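Local coordinates for protein silicatein alpha (Tethya aurantium, PDB 6ZQ3) that probably catalyses and templates silica deposition in sponge spicules, built on the fold of the papain-like cysteine proteases, at residues G16-G21 against A34-N39; F29-A34 against V73-V78; E51-D56 against G83-G88; E189-G192 against Y196-M199. All coordinates share one frame; numbering follows the deposited sequence.

Contact 1 of 4, residues G16-G21 against A34-N39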
loop_
_atom_site.group_PDB
_atom_site.type_symbol
_atom_site.label_atom_id
_atom_site.label_comp_id
_atom_site.label_asym_id
_atom_site.label_seq_id
_atom_site.Cartn_x
_atom_site.Cartn_y
_atom_site.Cartn_z
ATOM N N GLY A 16 -3.527 -9.063 7.835
ATOM C CA GLY A 16 -4.941 -8.995 7.588
ATOM C C GLY A 16 -5.317 -7.686 6.940
ATOM O O GLY A 16 -4.535 -6.753 6.903
ATOM N N ILE A 17 -6.530 -7.659 6.403
ATOM C CA ILE A 17 -7.138 -6.477 5.795
ATOM C C ILE A 17 -7.506 -5.435 6.851
ATOM O O ILE A 17 -8.009 -5.771 7.915
ATOM C CB ILE A 17 -8.404 -6.867 4.979
ATOM C CG1 ILE A 17 -8.084 -7.035 3.495
ATOM C CG2 ILE A 17 -9.441 -5.755 4.988
ATOM C CD1 ILE A 17 -7.118 -8.132 3.172
ATOM N N LYS A 18 -7.306 -4.165 6.522
ATOM C CA LYS A 18 -7.640 -3.067 7.417
ATOM C C LYS A 18 -8.744 -2.209 6.816
ATOM O O LYS A 18 -9.019 -2.305 5.628
ATOM C CB LYS A 18 -6.376 -2.243 7.646
ATOM C CG LYS A 18 -5.290 -3.041 8.365
ATOM C CD LYS A 18 -3.900 -2.471 8.157
ATOM C CE LYS A 18 -2.807 -3.488 8.481
ATOM N NZ LYS A 18 -1.474 -2.819 8.656
ATOM N N SER A 19 -9.400 -1.400 7.636
ATOM C CA SER A 19 -10.384 -0.438 7.148
ATOM C C SER A 19 -9.955 0.936 7.602
ATOM O O SER A 19 -9.801 1.169 8.782
ATOM C CB SER A 19 -11.829 -0.730 7.645
ATOM O OG SER A 19 -12.794 0.020 6.879
ATOM N N GLN A 20 -9.787 1.847 6.654
ATOM C CA GLN A 20 -9.413 3.206 6.971
ATOM C C GLN A 20 -10.575 4.068 7.484
ATOM O O GLN A 20 -10.382 5.225 7.810
ATOM C CB GLN A 20 -8.748 3.850 5.753
ATOM C CG GLN A 20 -9.697 4.166 4.631
ATOM C CD GLN A 20 -8.996 4.322 3.299
ATOM O OE1 GLN A 20 -8.184 3.489 2.905
ATOM N NE2 GLN A 20 -9.335 5.367 2.585
ATOM N N GLY A 21 -11.774 3.510 7.557
ATOM C CA GLY A 21 -12.919 4.224 8.087
ATOM C C GLY A 21 -13.278 5.370 7.170
ATOM O O GLY A 21 -13.125 5.277 5.944
ATOM N N ALA A 34 3.470 -2.178 2.133
ATOM C CA ALA A 34 4.751 -2.539 1.528
ATOM C C ALA A 34 5.840 -2.726 2.591
ATOM O O ALA A 34 6.528 -3.734 2.599
ATOM C CB ALA A 34 5.176 -1.543 0.459
ATOM N N LEU A 35 5.959 -1.803 3.525
ATOM C CA LEU A 35 6.998 -1.909 4.585
ATOM C C LEU A 35 6.861 -3.191 5.435
ATOM O O LEU A 35 7.865 -3.750 5.885
ATOM C CB LEU A 35 6.893 -0.728 5.548
ATOM C CG LEU A 35 8.134 -0.017 6.068
ATOM C CD1 LEU A 35 7.727 0.742 7.328
ATOM C CD2 LEU A 35 9.343 -0.906 6.358
ATOM N N GLU A 36 5.614 -3.597 5.710
ATOM C CA GLU A 36 5.341 -4.758 6.553
ATOM C C GLU A 36 5.857 -5.981 5.855
ATOM O O GLU A 36 6.363 -6.908 6.492
ATOM C CB GLU A 36 3.842 -4.937 6.794
ATOM C CG GLU A 36 3.258 -3.998 7.830
ATOM C CD GLU A 36 1.732 -3.952 7.826
ATOM O OE1 GLU A 36 1.091 -4.529 6.918
ATOM O OE2 GLU A 36 1.164 -3.331 8.752
ATOM N N GLY A 37 5.710 -5.975 4.534
ATOM C CA GLY A 37 6.103 -7.095 3.707
ATOM C C GLY A 37 7.587 -7.246 3.681
ATOM O O GLY A 37 8.122 -8.251 4.109
ATOM N N ILE A 38 8.247 -6.206 3.207
ATOM C CA ILE A 38 9.708 -6.133 3.164
ATOM C C ILE A 38 10.359 -6.547 4.495
ATOM O O ILE A 38 11.355 -7.256 4.529
ATOM C CB ILE A 38 10.140 -4.699 2.825
ATOM C CG1 ILE A 38 10.148 -4.434 1.298
ATOM C CG2 ILE A 38 11.539 -4.452 3.331
ATOM C CD1 ILE A 38 8.909 -4.839 0.510
ATOM N N ASN A 39 9.787 -6.062 5.582
ATOM C CA ASN A 39 10.271 -6.334 6.903
ATOM C C ASN A 39 10.053 -7.787 7.302
ATOM O O ASN A 39 10.918 -8.409 7.873
ATOM C CB ASN A 39 9.554 -5.413 7.895
ATOM C CG ASN A 39 9.976 -5.671 9.319
ATOM O OD1 ASN A 39 11.103 -5.348 9.705
ATOM N ND2 ASN A 39 9.095 -6.297 10.099
#
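Lys18 and Glu36 reach for each other from opposite directions and form a salt bridge, with Lys18 NZ 2.7 Å from Glu36 OE2. The ammonium sits on the syn side of that oxygen, leaning toward the second one, yet it is not shared evenly: Lys18 NZ is 3.5 Å from Glu36 OE1. Both side chains are stretched to make the span. Lys18 CG stands anti to its carbonyl carbon (chi1 -64°) and the aliphatic chain then runs nearly straight, while Glu36 likewise extends beyond CG and holds its carboxylate away from the helix. The bond is thus the whole of the direct contact, and the two backbones stay well apart.

Around this pair lies a small polar network. Lys18 NZ makes a second salt bridge, to Glu51 OE2, so one ammonium probably offsets two neighbouring carboxylates whose charges would otherwise oppose each other. Glu36 OE2 also accepts from Leu49 N, and Glu36 OE1 is hydrogen-bonded to Thr15 OG1, which together fix the rotation of the carboxylate.

In the fold, the bridge ties the loop after strand 6-7 to helix 26-43, the long central helix of the papain fold. The chain of 16-21 runs on toward the start of that helix, and helix 51-57 supplies the second acid, Glu51.

Contact 2 of 4, residues F29-A34 against V73-V78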
loop_
_atom_site.group_PDB
_atom_site.type_symbol
_atom_site.label_atom_id
_atom_site.label_comp_id
_atom_site.label_asym_id
_atom_site.label_seq_id
_atom_site.Cartn_x
_atom_site.Cartn_y
_atom_site.Cartn_z
ATOM N N PHE A 29 -1.878 3.480 4.468
ATOM C CA PHE A 29 -2.151 2.063 4.578
ATOM C C PHE A 29 -1.347 1.393 3.511
ATOM O O PHE A 29 -0.734 0.386 3.757
ATOM C CB PHE A 29 -3.638 1.754 4.432
ATOM C CG PHE A 29 -4.436 1.961 5.703
ATOM C CD1 PHE A 29 -4.984 3.190 5.996
ATOM C CD2 PHE A 29 -4.618 0.930 6.592
ATOM C CE1 PHE A 29 -5.715 3.390 7.142
ATOM C CE2 PHE A 29 -5.325 1.120 7.758
ATOM C CZ PHE A 29 -5.885 2.359 8.033
ATOM N N SER A 30 -1.345 1.976 2.325
ATOM C CA SER A 30 -0.560 1.449 1.217
ATOM C C SER A 30 0.971 1.434 1.489
ATOM O O SER A 30 1.658 0.463 1.135
ATOM C CB SER A 30 -0.829 2.280 -0.024
ATOM O OG SER A 30 0.091 1.938 -1.032
ATOM N N ALA A 31 1.492 2.503 2.103
ATOM C CA ALA A 31 2.916 2.592 2.411
ATOM C C ALA A 31 3.383 1.594 3.473
ATOM O O ALA A 31 4.428 0.949 3.289
ATOM C CB ALA A 31 3.276 4.004 2.831
ATOM N N MET A 32 2.597 1.464 4.552
ATOM C CA MET A 32 2.860 0.532 5.657
ATOM C C MET A 32 2.782 -0.912 5.242
ATOM O O MET A 32 3.553 -1.744 5.724
ATOM C CB MET A 32 1.863 0.769 6.791
ATOM C CG MET A 32 2.064 2.100 7.495
ATOM S SD MET A 32 3.725 2.286 8.224
ATOM C CE MET A 32 4.684 2.947 6.857
ATOM N N GLY A 33 1.834 -1.200 4.355
ATOM C CA GLY A 33 1.677 -2.498 3.760
ATOM C C GLY A 33 2.923 -2.984 3.047
ATOM O O GLY A 33 3.400 -4.096 3.325
ATOM N N ALA A 34 3.470 -2.178 2.133
ATOM C CA ALA A 34 4.751 -2.539 1.528
ATOM C C ALA A 34 5.840 -2.726 2.591
ATOM O O ALA A 34 6.528 -3.734 2.599
ATOM C CB ALA A 34 5.176 -1.543 0.459
ATOM N N VAL A 73 6.300 10.609 0.489
ATOM C CA VAL A 73 6.361 11.449 1.667
ATOM C C VAL A 73 6.212 10.646 2.986
ATOM O O VAL A 73 6.799 11.016 3.981
ATOM C CB VAL A 73 5.272 12.531 1.572
ATOM C CG1 VAL A 73 5.213 13.335 2.858
ATOM C CG2 VAL A 73 5.494 13.443 0.357
ATOM N N ALA A 74 5.443 9.557 2.992
ATOM C CA ALA A 74 5.377 8.645 4.168
ATOM C C ALA A 74 6.698 7.897 4.406
ATOM O O ALA A 74 7.115 7.661 5.547
ATOM C CB ALA A 74 4.231 7.635 4.024
ATOM N N PHE A 75 7.357 7.519 3.326
ATOM C CA PHE A 75 8.649 6.853 3.433
ATOM C C PHE A 75 9.755 7.789 3.969
ATOM O O PHE A 75 10.586 7.361 4.782
ATOM C CB PHE A 75 9.044 6.285 2.079
ATOM C CG PHE A 75 8.203 5.125 1.627
ATOM C CD1 PHE A 75 7.773 4.156 2.515
ATOM C CD2 PHE A 75 7.912 4.959 0.291
ATOM C CE1 PHE A 75 7.032 3.069 2.083
ATOM C CE2 PHE A 75 7.182 3.867 -0.148
ATOM C CZ PHE A 75 6.734 2.923 0.750
ATOM N N LEU A 76 9.754 9.042 3.507
ATOM C CA LEU A 76 10.663 10.116 3.987
ATOM C C LEU A 76 10.520 10.330 5.503
ATOM O O LEU A 76 11.501 10.320 6.241
ATOM C CB LEU A 76 10.318 11.415 3.252
ATOM C CG LEU A 76 11.344 12.503 2.957
ATOM C CD1 LEU A 76 12.683 11.919 2.505
ATOM C CD2 LEU A 76 10.776 13.430 1.880
ATOM N N TYR A 77 9.278 10.484 5.966
ATOM C CA TYR A 77 9.005 10.485 7.387
ATOM C C TYR A 77 9.642 9.271 8.086
ATOM O O TYR A 77 10.401 9.428 9.030
ATOM C CB TYR A 77 7.504 10.500 7.665
ATOM C CG TYR A 77 7.232 10.260 9.131
ATOM C CD1 TYR A 77 7.379 11.280 10.056
ATOM C CD2 TYR A 77 6.895 9.003 9.598
ATOM C CE1 TYR A 77 7.155 11.055 11.396
ATOM C CE2 TYR A 77 6.685 8.774 10.942
ATOM C CZ TYR A 77 6.815 9.805 11.834
ATOM O OH TYR A 77 6.586 9.579 13.169
ATOM N N VAL A 78 9.348 8.056 7.637
ATOM C CA VAL A 78 9.982 6.899 8.272
ATOM C C VAL A 78 11.509 7.018 8.308
ATOM O O VAL A 78 12.102 6.719 9.342
ATOM C CB VAL A 78 9.597 5.566 7.629
ATOM C CG1 VAL A 78 10.288 4.416 8.345
ATOM C CG2 VAL A 78 8.076 5.359 7.683
#
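This is a helix-helix crossing inside the helical half of the papain fold, where the central helix 26-43 meets helix 71-80. The local axes pass 10.0 Å apart at a crossing angle of -56°. Two alanines occupy the nearest point: Ala31 CB meets Ala74 CB at 3.9 Å, and the small methyls let the backbones draw in to 6.8 Å between Ala31 CA and Ala74 CA.

Phe75 fills the flank of this point. With CG anti to the carbonyl carbon (chi1 -69°), its ring swings toward the other helix and turns an edge to it: Phe75 CE1 lies 3.6 Å from Ala31 O, which sits near the ring plane, and 3.9 Å from Ala31 CB. Replacing Phe75 with an alanine would probably open a gap beside Ala31 and leave its carbonyl without the ring edge against it. Met32 starts out pointing away from helix 71-80 but doubles back through its bent chain, bringing Met32 CE within 4.2 Å of Val78 CG2. No hydrogen bond crosses the contact, which is apolar apart from the carbonyl at the ring edge.

Beyond the pair, Phe75 also rests on Ser214 and Pro216 of strand 214-217, and Met32 leans on Glu51 and Ile54, so the crossing is wedged between that strand and helix 51-57.

Contact 3 of 4, residues E51-D56 against G83-G88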
loop_
_atom_site.group_PDB
_atom_site.type_symbol
_atom_site.label_atom_id
_atom_site.label_comp_id
_atom_site.label_asym_id
_atom_site.label_seq_id
_atom_site.Cartn_x
_atom_site.Cartn_y
_atom_site.Cartn_z
ATOM N N GLU A 51 -0.322 2.798 10.766
ATOM C CA GLU A 51 -0.743 3.810 9.829
ATOM C C GLU A 51 -1.127 5.093 10.554
ATOM O O GLU A 51 -1.154 6.165 9.948
ATOM C CB GLU A 51 -1.966 3.326 9.070
ATOM C CG GLU A 51 -1.738 2.111 8.194
ATOM C CD GLU A 51 -1.940 0.788 8.910
ATOM O OE1 GLU A 51 -2.439 0.810 10.058
ATOM O OE2 GLU A 51 -1.589 -0.268 8.325
ATOM N N GLN A 52 -1.481 4.979 11.831
ATOM C CA GLN A 52 -1.872 6.125 12.620
ATOM C C GLN A 52 -0.646 7.002 12.854
ATOM O O GLN A 52 -0.717 8.258 12.849
ATOM C CB GLN A 52 -2.448 5.614 13.943
ATOM C CG GLN A 52 -3.097 6.678 14.822
ATOM C CD GLN A 52 -4.158 7.498 14.125
ATOM O OE1 GLN A 52 -4.961 6.983 13.359
ATOM N NE2 GLN A 52 -4.171 8.796 14.402
ATOM N N ASN A 53 0.484 6.318 13.062
ATOM C CA ASN A 53 1.785 6.971 13.235
ATOM C C ASN A 53 2.057 7.894 12.061
ATOM O O ASN A 53 2.415 9.048 12.259
ATOM C CB ASN A 53 2.878 5.901 13.340
ATOM C CG ASN A 53 4.157 6.421 13.907
ATOM O OD1 ASN A 53 4.991 5.650 14.357
ATOM N ND2 ASN A 53 4.326 7.728 13.888
ATOM N N ILE A 54 1.850 7.378 10.849
ATOM C CA ILE A 54 2.093 8.128 9.629
ATOM C C ILE A 54 1.091 9.271 9.509
ATOM O O ILE A 54 1.432 10.366 9.045
ATOM C CB ILE A 54 1.970 7.246 8.365
ATOM C CG1 ILE A 54 3.262 6.502 8.069
ATOM C CG2 ILE A 54 1.698 8.094 7.147
ATOM C CD1 ILE A 54 3.639 5.486 9.109
ATOM N N ILE A 55 -0.152 9.012 9.888
ATOM C CA ILE A 55 -1.185 10.050 9.782
ATOM C C ILE A 55 -0.893 11.206 10.726
ATOM O O ILE A 55 -0.841 12.357 10.292
ATOM C CB ILE A 55 -2.610 9.497 10.019
ATOM C CG1 ILE A 55 -3.058 8.728 8.778
ATOM C CG2 ILE A 55 -3.601 10.625 10.280
ATOM C CD1 ILE A 55 -4.023 7.597 9.062
ATOM N N ASP A 56 -0.690 10.890 12.002
ATOM C CA ASP A 56 -0.392 11.918 12.980
ATOM C C ASP A 56 0.887 12.716 12.712
ATOM O O ASP A 56 0.904 13.920 12.986
ATOM C CB ASP A 56 -0.310 11.323 14.386
ATOM C CG ASP A 56 -1.603 10.720 14.822
ATOM O OD1 ASP A 56 -2.639 11.035 14.188
ATOM O OD2 ASP A 56 -1.591 9.928 15.786
ATOM N N GLY A 83 12.381 5.306 11.938
ATOM C CA GLY A 83 11.475 4.263 12.439
ATOM C C GLY A 83 9.974 4.530 12.349
ATOM O O GLY A 83 9.515 5.679 12.313
ATOM N N VAL A 84 9.210 3.448 12.316
ATOM C CA VAL A 84 7.758 3.523 12.432
ATOM C C VAL A 84 7.307 2.613 13.568
ATOM O O VAL A 84 7.880 1.549 13.765
ATOM C CB VAL A 84 7.084 3.138 11.093
ATOM C CG1 VAL A 84 7.025 1.631 10.918
ATOM C CG2 VAL A 84 5.703 3.788 10.981
ATOM N N ASP A 85 6.312 3.051 14.336
ATOM C CA ASP A 85 5.766 2.205 15.383
ATOM C C ASP A 85 4.860 1.121 14.778
ATOM O O ASP A 85 4.280 1.295 13.690
ATOM C CB ASP A 85 4.945 3.014 16.402
ATOM C CG ASP A 85 5.802 3.762 17.404
ATOM O OD1 ASP A 85 7.021 3.473 17.538
ATOM O OD2 ASP A 85 5.226 4.641 18.086
ATOM N N ASP A 86 4.713 0.026 15.517
ATOM C CA ASP A 86 3.803 -1.017 15.126
ATOM C C ASP A 86 2.421 -0.754 15.687
ATOM O O ASP A 86 2.273 0.012 16.627
ATOM C CB ASP A 86 4.329 -2.394 15.535
ATOM C CG ASP A 86 4.720 -2.456 16.956
ATOM O OD1 ASP A 86 3.849 -2.173 17.812
ATOM O OD2 ASP A 86 5.902 -2.790 17.198
ATOM N N GLY A 87 1.429 -1.412 15.088
ATOM C CA GLY A 87 0.021 -1.128 15.326
ATOM C C GLY A 87 -0.344 -1.374 16.766
ATOM O O GLY A 87 -0.966 -0.518 17.401
ATOM N N GLY A 88 0.081 -2.538 17.280
ATOM C CA GLY A 88 -0.205 -2.989 18.655
ATOM C C GLY A 88 -0.193 -1.799 19.578
ATOM O O GLY A 88 -1.189 -1.504 20.234
#
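Asn53 OD1 takes the backbone N-H of Asp85 in a hydrogen bond of 2.9 Å from Asp85 N to Asn53 OD1. The bond is nearly straight, 165° at the hydrogen, and the donor lies in the carbonyl plane of the amide, with a C=O...N angle of 150°. What aims the amide at the strand is the first torsion, which carries Asn53 CG anti to the backbone N (chi1 -163°). The Asp85 side chain passes the amide at about a right angle, with Asp85 CB 3.3 Å from Asn53 OD1; its carboxylate turns to another partner, Asp85 OD2 accepting from Gln102 N. A leucine in place of Asn53 would probably leave the buried N-H of Asp85 without its acceptor and the helix without its polar tie to the strand.

Next to the amide the contact becomes apolar. Ile54 CD1 presses on Val84 CG2 at 3.3 Å, a separation so short for two methyls that its exact value is doubtful, though the packing is plainly close.

Along the helix, Gln52 NE2 donates to Asp56 OD2 at 3.1 Å, approaching on the syn side but tilted out of the carboxylate plane. Asp56 OD2 is also hydrogen-bonded to Tyr90 OH, and Asp56 OD1 accepts from Ser97 N, which ties the loop between strands 84-85 and 106-108 to this helix.

Helix 51-57 therefore packs against strand 84-85, which pairs with strand 106-108, while Met32 of helix 26-43 touches both Ile54 and Val84.

Contact 4 of 4, residues E189-G192 against Y196-M199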
loop_
_atom_site.group_PDB
_atom_site.type_symbol
_atom_site.label_atom_id
_atom_site.label_comp_id
_atom_site.label_asym_id
_atom_site.label_seq_id
_atom_site.Cartn_x
_atom_site.Cartn_y
_atom_site.Cartn_z
ATOM N N GLU A 189 -12.960 -6.001 5.172
ATOM C CA GLU A 189 -13.117 -7.326 4.568
ATOM C C GLU A 189 -14.403 -7.468 3.740
ATOM O O GLU A 189 -14.496 -8.337 2.876
ATOM C CB GLU A 189 -13.041 -8.417 5.653
ATOM N N ASN A 190 -15.383 -6.604 3.992
ATOM C CA ASN A 190 -16.654 -6.635 3.265
ATOM C C ASN A 190 -16.628 -5.967 1.893
ATOM O O ASN A 190 -17.674 -5.854 1.277
ATOM C CB ASN A 190 -17.754 -5.935 4.082
ATOM C CG ASN A 190 -18.028 -6.598 5.425
ATOM O OD1 ASN A 190 -18.326 -5.907 6.389
ATOM N ND2 ASN A 190 -17.929 -7.920 5.497
ATOM N N TRP A 191 -15.476 -5.475 1.434
ATOM C CA TRP A 191 -15.356 -4.913 0.096
ATOM C C TRP A 191 -14.538 -5.890 -0.749
ATOM O O TRP A 191 -13.632 -6.534 -0.234
ATOM C CB TRP A 191 -14.681 -3.549 0.138
ATOM C CG TRP A 191 -14.513 -2.893 -1.230
ATOM C CD1 TRP A 191 -15.376 -2.010 -1.839
ATOM C CD2 TRP A 191 -13.408 -3.046 -2.124
ATOM N NE1 TRP A 191 -14.875 -1.625 -3.077
ATOM C CE2 TRP A 191 -13.671 -2.248 -3.269
ATOM C CE3 TRP A 191 -12.226 -3.787 -2.077
ATOM C CZ2 TRP A 191 -12.812 -2.192 -4.350
ATOM C CZ3 TRP A 191 -11.352 -3.729 -3.168
ATOM C CH2 TRP A 191 -11.651 -2.923 -4.280
ATOM N N GLY A 192 -14.878 -6.030 -2.025
ATOM C CA GLY A 192 -14.071 -6.807 -2.946
ATOM C C GLY A 192 -14.007 -8.267 -2.583
ATOM O O GLY A 192 -14.942 -8.774 -1.987
ATOM N N TYR A 196 -9.734 -7.684 -1.048
ATOM C CA TYR A 196 -8.814 -7.676 -2.191
ATOM C C TYR A 196 -9.514 -7.286 -3.472
ATOM O O TYR A 196 -10.704 -7.510 -3.637
ATOM C CB TYR A 196 -8.199 -9.066 -2.432
ATOM C CG TYR A 196 -7.129 -9.399 -1.461
ATOM C CD1 TYR A 196 -7.441 -9.917 -0.214
ATOM C CD2 TYR A 196 -5.795 -9.142 -1.748
ATOM C CE1 TYR A 196 -6.452 -10.215 0.710
ATOM C CE2 TYR A 196 -4.809 -9.431 -0.827
ATOM C CZ TYR A 196 -5.152 -9.985 0.391
ATOM O OH TYR A 196 -4.188 -10.288 1.318
ATOM N N VAL A 197 -8.749 -6.773 -4.411
ATOM C CA VAL A 197 -9.256 -6.590 -5.764
ATOM C C VAL A 197 -8.236 -7.202 -6.736
ATOM O O VAL A 197 -7.012 -7.083 -6.534
ATOM C CB VAL A 197 -9.564 -5.095 -6.052
ATOM C CG1 VAL A 197 -8.341 -4.212 -5.832
ATOM C CG2 VAL A 197 -10.117 -4.885 -7.444
ATOM N N LYS A 198 -8.737 -7.877 -7.769
ATOM C CA LYS A 198 -7.875 -8.326 -8.847
ATOM C C LYS A 198 -8.015 -7.328 -9.983
ATOM O O LYS A 198 -9.100 -7.174 -10.551
ATOM C CB LYS A 198 -8.217 -9.754 -9.270
ATOM N N MET A 199 -6.931 -6.615 -10.296
ATOM C CA MET A 199 -6.963 -5.631 -11.395
ATOM C C MET A 199 -6.279 -6.080 -12.675
ATOM O O MET A 199 -5.507 -7.027 -12.680
ATOM C CB MET A 199 -6.408 -4.315 -10.912
ATOM C CG MET A 199 -7.346 -3.720 -9.884
ATOM S SD MET A 199 -6.898 -2.087 -9.359
ATOM C CE MET A 199 -7.169 -1.157 -10.861
#
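The chain turns back on itself so that Gly192 and Tyr196 come to 5.4 Å between their CA atoms, with Gly192 at positive phi (64°) before the strand begins. The segment follows the Asn-Ser-Trp-Gly sequence that marks the asparagine region of papain-family enzymes, and the turn leads from strand 180-184 into strand 196-200 in the beta half of the fold.

The main side chain here is Trp191. Its CG stands anti to the backbone N (chi1 180°), which throws the indole along the turn and brings the six-membered ring up to the strand. Trp191 CH2 lies 3.5 Å from Val197 CB, and Trp191 CZ3 follows at 3.7 Å from the same atom. The valine branches spread round this contact: Val197 CG1, in the crowded position between the backbone N and the carbonyl carbon, meets the ring at its edge and in its plane, 3.9 Å from Trp191 CH2. Tyr196 instead points its side chain away and takes part through its backbone, with Tyr196 O 3.9 Å from Trp191 CZ3.

Other aromatics surround the indole: Trp187 meets it edge-to-face, and Phe145 and Tyr148 also touch it. Its pyrrole nitrogen is held too, Trp191 NE1 donating to Arg146 O.

No hydrogen bond joins the two segments. A beta carbon on Gly192 would clash with the carbonyl oxygen of Tyr196; as it is, Gly192 CA makes a CA-H...O contact of 3.5 Å with Tyr196 O.

Contacts 1 and 2 both use helix 26-43 and share Ala34, yet one is a partly buried salt bridge and the other buried apolar packing. Contact 3 is buried as well, but mixes a side-chain-to-backbone hydrogen bond with methyl packing. These three form one connected region: Leu35 CD1 packs on Val84 CG1 between contacts 1 and 3, and Met32 SD lies against Ile54 CD1 between contacts 2 and 3. Contact 4 stands apart in the beta half, partly buried and aromatic, its centre about 24 Å from that of contact 3. Contact 1 is its link to the rest, through Ile17 packing on Tyr196.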